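PDB 5TE9: response regulator receiver protein from Paraburkholderia phymatum, which probably acts as the phospho-accepting receiver in a two-component signalling pathway, switching its state when a partner histidine kinase passes it a phosphoryl group. Local coordinates for residues 31-36 / 44-49; 58-63 / 93-98. All coordinates share one frame; numbering follows the deposited sequence.

Contact 1: residues 31-36 / 44-49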
loop_
_atom_site.group_PDB
_atom_site.type_symbol
_atom_site.label_atom_id
_atom_site.label_comp_id
_atom_site.label_asym_id
_atom_site.label_seq_id
_atom_site.Cartn_x
_atom_site.Cartn_y
_atom_site.Cartn_z
ATOM N N MET A 31 8.558 -4.949 16.853
ATOM C CA MET A 31 9.536 -4.106 16.177
ATOM C C MET A 31 9.453 -4.272 14.661
ATOM O O MET A 31 9.509 -3.287 13.921
ATOM C CB MET A 31 10.938 -4.436 16.692
ATOM C CG MET A 31 11.789 -3.214 16.992
ATOM S SD MET A 31 10.795 -1.833 17.583
ATOM C CE MET A 31 11.426 -0.517 16.537
ATOM N N ILE A 32 9.289 -5.511 14.190
ATOM C CA ILE A 32 9.196 -5.788 12.758
ATOM C C ILE A 32 8.013 -5.058 12.130
ATOM O O ILE A 32 8.124 -4.480 11.040
ATOM C CB ILE A 32 9.113 -7.307 12.529
ATOM C CG1 ILE A 32 10.464 -7.949 12.847
ATOM C CG2 ILE A 32 8.635 -7.625 11.111
ATOM C CD1 ILE A 32 10.378 -9.423 13.131
ATOM N N THR A 33 6.870 -5.053 12.811
ATOM C CA THR A 33 5.703 -4.388 12.259
ATOM C C THR A 33 5.866 -2.872 12.287
ATOM O O THR A 33 5.508 -2.191 11.320
ATOM C CB THR A 33 4.459 -4.831 13.019
ATOM O OG1 THR A 33 4.356 -6.266 12.960
ATOM C CG2 THR A 33 3.234 -4.215 12.406
ATOM N N ARG A 34 6.423 -2.327 13.373
ATOM C CA ARG A 34 6.627 -0.882 13.471
ATOM C C ARG A 34 7.510 -0.377 12.343
ATOM O O ARG A 34 7.187 0.614 11.677
ATOM C CB ARG A 34 7.245 -0.524 14.826
ATOM C CG ARG A 34 6.220 -0.162 15.887
ATOM C CD ARG A 34 6.840 0.007 17.272
ATOM N NE ARG A 34 5.813 0.297 18.270
ATOM C CZ ARG A 34 5.986 0.190 19.584
ATOM N NH1 ARG A 34 7.157 -0.207 20.073
ATOM N NH2 ARG A 34 4.989 0.476 20.414
ATOM N N GLU A 35 8.634 -1.057 12.119
ATOM C CA GLU A 35 9.561 -0.648 11.077
ATOM C C GLU A 35 8.968 -0.846 9.694
ATOM O O GLU A 35 9.250 -0.051 8.793
ATOM C CB GLU A 35 10.872 -1.414 11.224
ATOM C CG GLU A 35 11.648 -1.004 12.452
ATOM C CD GLU A 35 12.728 -2.000 12.828
ATOM O OE1 GLU A 35 13.252 -2.700 11.925
ATOM O OE2 GLU A 35 13.033 -2.087 14.040
ATOM N N ALA A 36 8.152 -1.891 9.505
ATOM C CA ALA A 36 7.485 -2.099 8.220
ATOM C C ALA A 36 6.553 -0.938 7.896
ATOM O O ALA A 36 6.622 -0.363 6.804
ATOM C CB ALA A 36 6.713 -3.419 8.229
ATOM N N ASN A 44 -1.507 4.523 8.429
ATOM C CA ASN A 44 -2.517 4.051 9.371
ATOM C C ASN A 44 -1.924 4.034 10.775
ATOM O O ASN A 44 -0.931 3.331 11.001
ATOM C CB ASN A 44 -2.998 2.648 8.987
ATOM C CG ASN A 44 -3.689 2.618 7.654
ATOM O OD1 ASN A 44 -3.068 2.372 6.625
ATOM N ND2 ASN A 44 -4.983 2.880 7.660
ATOM N N PRO A 45 -2.475 4.790 11.730
ATOM C CA PRO A 45 -1.967 4.724 13.110
ATOM C C PRO A 45 -1.884 3.292 13.602
ATOM O O PRO A 45 -2.872 2.559 13.561
ATOM C CB PRO A 45 -3.000 5.524 13.915
ATOM C CG PRO A 45 -3.659 6.413 12.928
ATOM C CD PRO A 45 -3.603 5.726 11.588
ATOM N N LEU A 46 -0.706 2.877 14.035
ATOM C CA LEU A 46 -0.492 1.552 14.598
ATOM C C LEU A 46 -0.451 1.646 16.118
ATOM O O LEU A 46 0.400 2.349 16.678
ATOM C CB LEU A 46 0.804 0.952 14.064
ATOM C CG LEU A 46 1.218 -0.349 14.750
ATOM C CD1 LEU A 46 0.157 -1.493 14.607
ATOM C CD2 LEU A 46 2.537 -0.747 14.151
ATOM N N HIS A 47 -1.366 0.945 16.783
ATOM C CA HIS A 47 -1.398 0.875 18.238
ATOM C C HIS A 47 -1.028 -0.526 18.706
ATOM O O HIS A 47 -1.314 -1.516 18.030
ATOM C CB HIS A 47 -2.778 1.233 18.769
ATOM C CG HIS A 47 -3.255 2.587 18.353
ATOM N ND1 HIS A 47 -3.224 3.676 19.194
ATOM C CD2 HIS A 47 -3.796 3.023 17.192
ATOM C CE1 HIS A 47 -3.730 4.725 18.575
ATOM N NE2 HIS A 47 -4.076 4.360 17.354
ATOM N N VAL A 48 -0.405 -0.614 19.882
ATOM C CA VAL A 48 0.154 -1.873 20.357
ATOM C C VAL A 48 -0.308 -2.121 21.780
ATOM O O VAL A 48 -0.263 -1.213 22.619
ATOM C CB VAL A 48 1.690 -1.874 20.274
ATOM C CG1 VAL A 48 2.258 -3.168 20.810
ATOM C CG2 VAL A 48 2.144 -1.631 18.818
ATOM N N ALA A 49 -0.772 -3.345 22.045
ATOM C CA ALA A 49 -1.021 -3.837 23.390
ATOM C C ALA A 49 -0.207 -5.108 23.571
ATOM O O ALA A 49 -0.197 -5.970 22.683
ATOM C CB ALA A 49 -2.509 -4.103 23.623
#
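Arg34 on helix 27-39 crosses the side chain of Leu46 at about a right angle and passes Val48 obliquely, two residues of strand 46-49 that both point at the helix. Its CB makes no contact of its own with the strand; the next carbon, CG, comes within 4.1 Å of Leu46 CD2. From CG to NE the chain is extended, and this carries the head group two residues along the strand, where NE passes Val48 CG2 and NH2 comes to 3.9 Å from that same methyl, obliquely to the guanidinium. Arginine suits this edge because its first methylene, CG, can rest on a leucine while its charged end stays at the surface. Leu46 CD2 also meets the methyl of Thr33, CG2 to CD2 being 3.9 Å, with the two side chains crossing at about a right angle. Thr33 has that methyl anti to the backbone N (chi1 -56° for OG1), so its apolar branch faces the strand while buried OG1 hydrogen-bonds to Val131 O. Helix and strand run nearly antiparallel, 171° between their short axes, as expected in the beta-alpha-beta unit 19-23, 27-39, 46-49. Leu46 further touches Ile20 and Leu22 of the neighbouring strand and Phe37 of the helix.

Contact 2: residues 58-63 / 93-98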
loop_
_atom_site.group_PDB
_atom_site.type_symbol
_atom_site.label_atom_id
_atom_site.label_comp_id
_atom_site.label_asym_id
_atom_site.label_seq_id
_atom_site.Cartn_x
_atom_site.Cartn_y
_atom_site.Cartn_z
ATOM N N PHE A 58 -7.909 -1.220 25.833
ATOM C CA PHE A 58 -7.943 -0.401 24.627
ATOM C C PHE A 58 -9.322 -0.417 23.979
ATOM O O PHE A 58 -9.922 0.636 23.743
ATOM C CB PHE A 58 -6.900 -0.915 23.645
ATOM C CG PHE A 58 -6.535 0.073 22.581
ATOM C CD1 PHE A 58 -5.574 1.041 22.824
ATOM C CD2 PHE A 58 -7.155 0.037 21.347
ATOM C CE1 PHE A 58 -5.233 1.953 21.839
ATOM C CE2 PHE A 58 -6.817 0.942 20.358
ATOM C CZ PHE A 58 -5.858 1.904 20.604
ATOM N N LEU A 59 -9.841 -1.611 23.684
ATOM C CA LEU A 59 -11.137 -1.719 23.024
ATOM C C LEU A 59 -12.229 -1.025 23.829
ATOM O O LEU A 59 -12.974 -0.189 23.300
ATOM C CB LEU A 59 -11.468 -3.193 22.799
ATOM C CG LEU A 59 -10.412 -3.808 21.874
ATOM C CD1 LEU A 59 -10.594 -5.301 21.765
ATOM C CD2 LEU A 59 -10.458 -3.138 20.493
ATOM N N ARG A 60 -12.325 -1.343 25.120
ATOM C CA ARG A 60 -13.341 -0.723 25.954
ATOM C C ARG A 60 -13.031 0.739 26.245
ATOM O O ARG A 60 -13.901 1.452 26.759
ATOM C CB ARG A 60 -13.489 -1.519 27.256
ATOM C CG ARG A 60 -13.665 -3.013 27.027
ATOM C CD ARG A 60 -13.804 -3.770 28.331
ATOM N NE ARG A 60 -13.922 -5.216 28.135
ATOM C CZ ARG A 60 -15.028 -5.832 27.724
ATOM N NH1 ARG A 60 -16.118 -5.129 27.449
ATOM N NH2 ARG A 60 -15.044 -7.152 27.583
ATOM N N ARG A 61 -11.822 1.194 25.921
ATOM C CA ARG A 61 -11.409 2.582 26.116
ATOM C C ARG A 61 -11.549 2.979 27.582
ATOM O O ARG A 61 -12.220 3.950 27.933
ATOM C CB ARG A 61 -12.184 3.515 25.175
ATOM C CG ARG A 61 -12.065 3.048 23.705
ATOM C CD ARG A 61 -12.726 3.957 22.686
ATOM N NE ARG A 61 -14.178 3.854 22.703
ATOM C CZ ARG A 61 -14.968 4.432 21.808
ATOM N NH1 ARG A 61 -14.435 5.141 20.826
ATOM N NH2 ARG A 61 -16.286 4.300 21.890
ATOM N N GLU A 62 -10.903 2.191 28.440
ATOM C CA GLU A 62 -10.955 2.338 29.886
ATOM C C GLU A 62 -9.555 2.546 30.452
ATOM O O GLU A 62 -8.559 2.107 29.871
ATOM C CB GLU A 62 -11.571 1.100 30.545
ATOM C CG GLU A 62 -12.939 0.690 30.028
ATOM C CD GLU A 62 -13.378 -0.659 30.590
ATOM O OE1 GLU A 62 -12.488 -1.472 30.928
ATOM O OE2 GLU A 62 -14.602 -0.905 30.688
ATOM N N GLY A 63 -9.491 3.198 31.605
ATOM C CA GLY A 63 -8.213 3.349 32.284
ATOM C C GLY A 63 -7.284 4.262 31.508
ATOM O O GLY A 63 -7.652 5.376 31.118
ATOM N N LYS A 93 -16.194 -11.008 20.363
ATOM C CA LYS A 93 -17.402 -11.463 19.687
ATOM C C LYS A 93 -18.633 -11.462 20.588
ATOM O O LYS A 93 -19.756 -11.535 20.072
ATOM C CB LYS A 93 -17.171 -12.854 19.106
ATOM C CG LYS A 93 -15.956 -12.918 18.200
ATOM C CD LYS A 93 -15.974 -11.807 17.160
ATOM C CE LYS A 93 -14.839 -11.969 16.184
ATOM N NZ LYS A 93 -14.770 -10.799 15.289
ATOM N N ALA A 94 -18.463 -11.377 21.907
ATOM C CA ALA A 94 -19.623 -11.166 22.759
ATOM C C ALA A 94 -20.182 -9.762 22.570
ATOM O O ALA A 94 -21.402 -9.578 22.486
ATOM C CB ALA A 94 -19.261 -11.413 24.226
ATOM N N ASP A 95 -19.310 -8.772 22.482
ATOM C CA ASP A 95 -19.736 -7.377 22.496
ATOM C C ASP A 95 -20.415 -7.024 21.179
ATOM O O ASP A 95 -19.790 -7.155 20.119
ATOM C CB ASP A 95 -18.533 -6.465 22.746
ATOM C CG ASP A 95 -18.929 -5.081 23.243
ATOM O OD1 ASP A 95 -19.985 -4.563 22.826
ATOM O OD2 ASP A 95 -18.172 -4.505 24.054
ATOM N N PRO A 96 -21.670 -6.567 21.192
ATOM C CA PRO A 96 -22.348 -6.261 19.923
ATOM C C PRO A 96 -21.638 -5.207 19.089
ATOM O O PRO A 96 -21.896 -5.119 17.885
ATOM C CB PRO A 96 -23.737 -5.784 20.371
ATOM C CG PRO A 96 -23.551 -5.340 21.788
ATOM C CD PRO A 96 -22.523 -6.272 22.355
ATOM N N ASP A 97 -20.750 -4.413 19.684
ATOM C CA ASP A 97 -20.002 -3.407 18.946
ATOM C C ASP A 97 -18.633 -3.917 18.508
ATOM O O ASP A 97 -18.301 -3.855 17.320
ATOM C CB ASP A 97 -19.861 -2.138 19.794
ATOM C CG ASP A 97 -21.207 -1.497 20.109
ATOM O OD1 ASP A 97 -22.163 -1.712 19.330
ATOM O OD2 ASP A 97 -21.311 -0.781 21.133
ATOM N N LEU A 98 -17.840 -4.448 19.447
ATOM C CA LEU A 98 -16.496 -4.917 19.127
ATOM C C LEU A 98 -16.497 -6.109 18.186
ATOM O O LEU A 98 -15.472 -6.375 17.544
ATOM C CB LEU A 98 -15.754 -5.291 20.403
ATOM C CG LEU A 98 -15.696 -4.162 21.418
ATOM C CD1 LEU A 98 -15.151 -4.662 22.754
ATOM C CD2 LEU A 98 -14.858 -3.019 20.861
#
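Leu59 and Leu98 share one conformation, CG anti to the carbonyl carbon (chi1 -62° and -56°) and chi2 near 170°, and in Leu98 this sends both methyls toward helix 52-60. There they straddle the CB of Leu59, CD2 at 3.9 Å and CD1 at 4.0 Å from it, so the fork of one leucine closes on the stem of the other. Elsewhere along its side chain, Leu59 packs on Leu21, Ile74 and Leu92. Leucine fits both places: each is buried among apolar neighbours, and the forked end of Leu98 offers two methyls to one partner carbon.

The contact joins the C-terminal ends of helices 52-60 and 85-94, neighbours on one face of the parallel sheet of the CheY-like receiver fold, with strand 71-76 between them in the chain. The first helix stops at Arg61, whose positive phi of 58° belongs to a Schellman motif; the second gives way at Asp95, and Leu98 lies in the short 3-10 turn that follows.

Nearer the surface, Arg60 reaches across with its chain extended from CG to NE. Its NH1 stands 4.0 Å from Asp95 OD2, but that oxygen lies well out of the guanidinium plane and no N-H points at it, so the attraction is one of charge alone. The firmer partner of Arg60 is Glu91, which forms a salt bridge with NH2. Asp95 uses its other oxygen locally: OD1 accepts a hydrogen bond from the backbone N of Asp97, 3.2 Å away and nearly straight, the N-H coming from above the carboxylate plane. This Asx turn is a natural use of aspartate, whose short side chain can reach forward to the backbone N two residues on.

From the N terminus, the chain leaves strand 19-23, runs up helix 27-39 and returns at strand 46-49; contact 1 closes this short loop of seven intervening residues. Helix 52-60 follows directly, and contact 2 opens near its end, closing a longer loop that takes in strand 71-76 and helix 85-94. The two loops are in series, neither enclosing nor crossing the other. Their centres are about 21 Å apart, yet they meet where His47 ND1 lies 3.5 Å from Phe58 CZ. Contact 1 packs helix 27-39 on strand 46-49, at one edge of the sheet within this chain, whereas contact 2 joins the ends of two helices to each other.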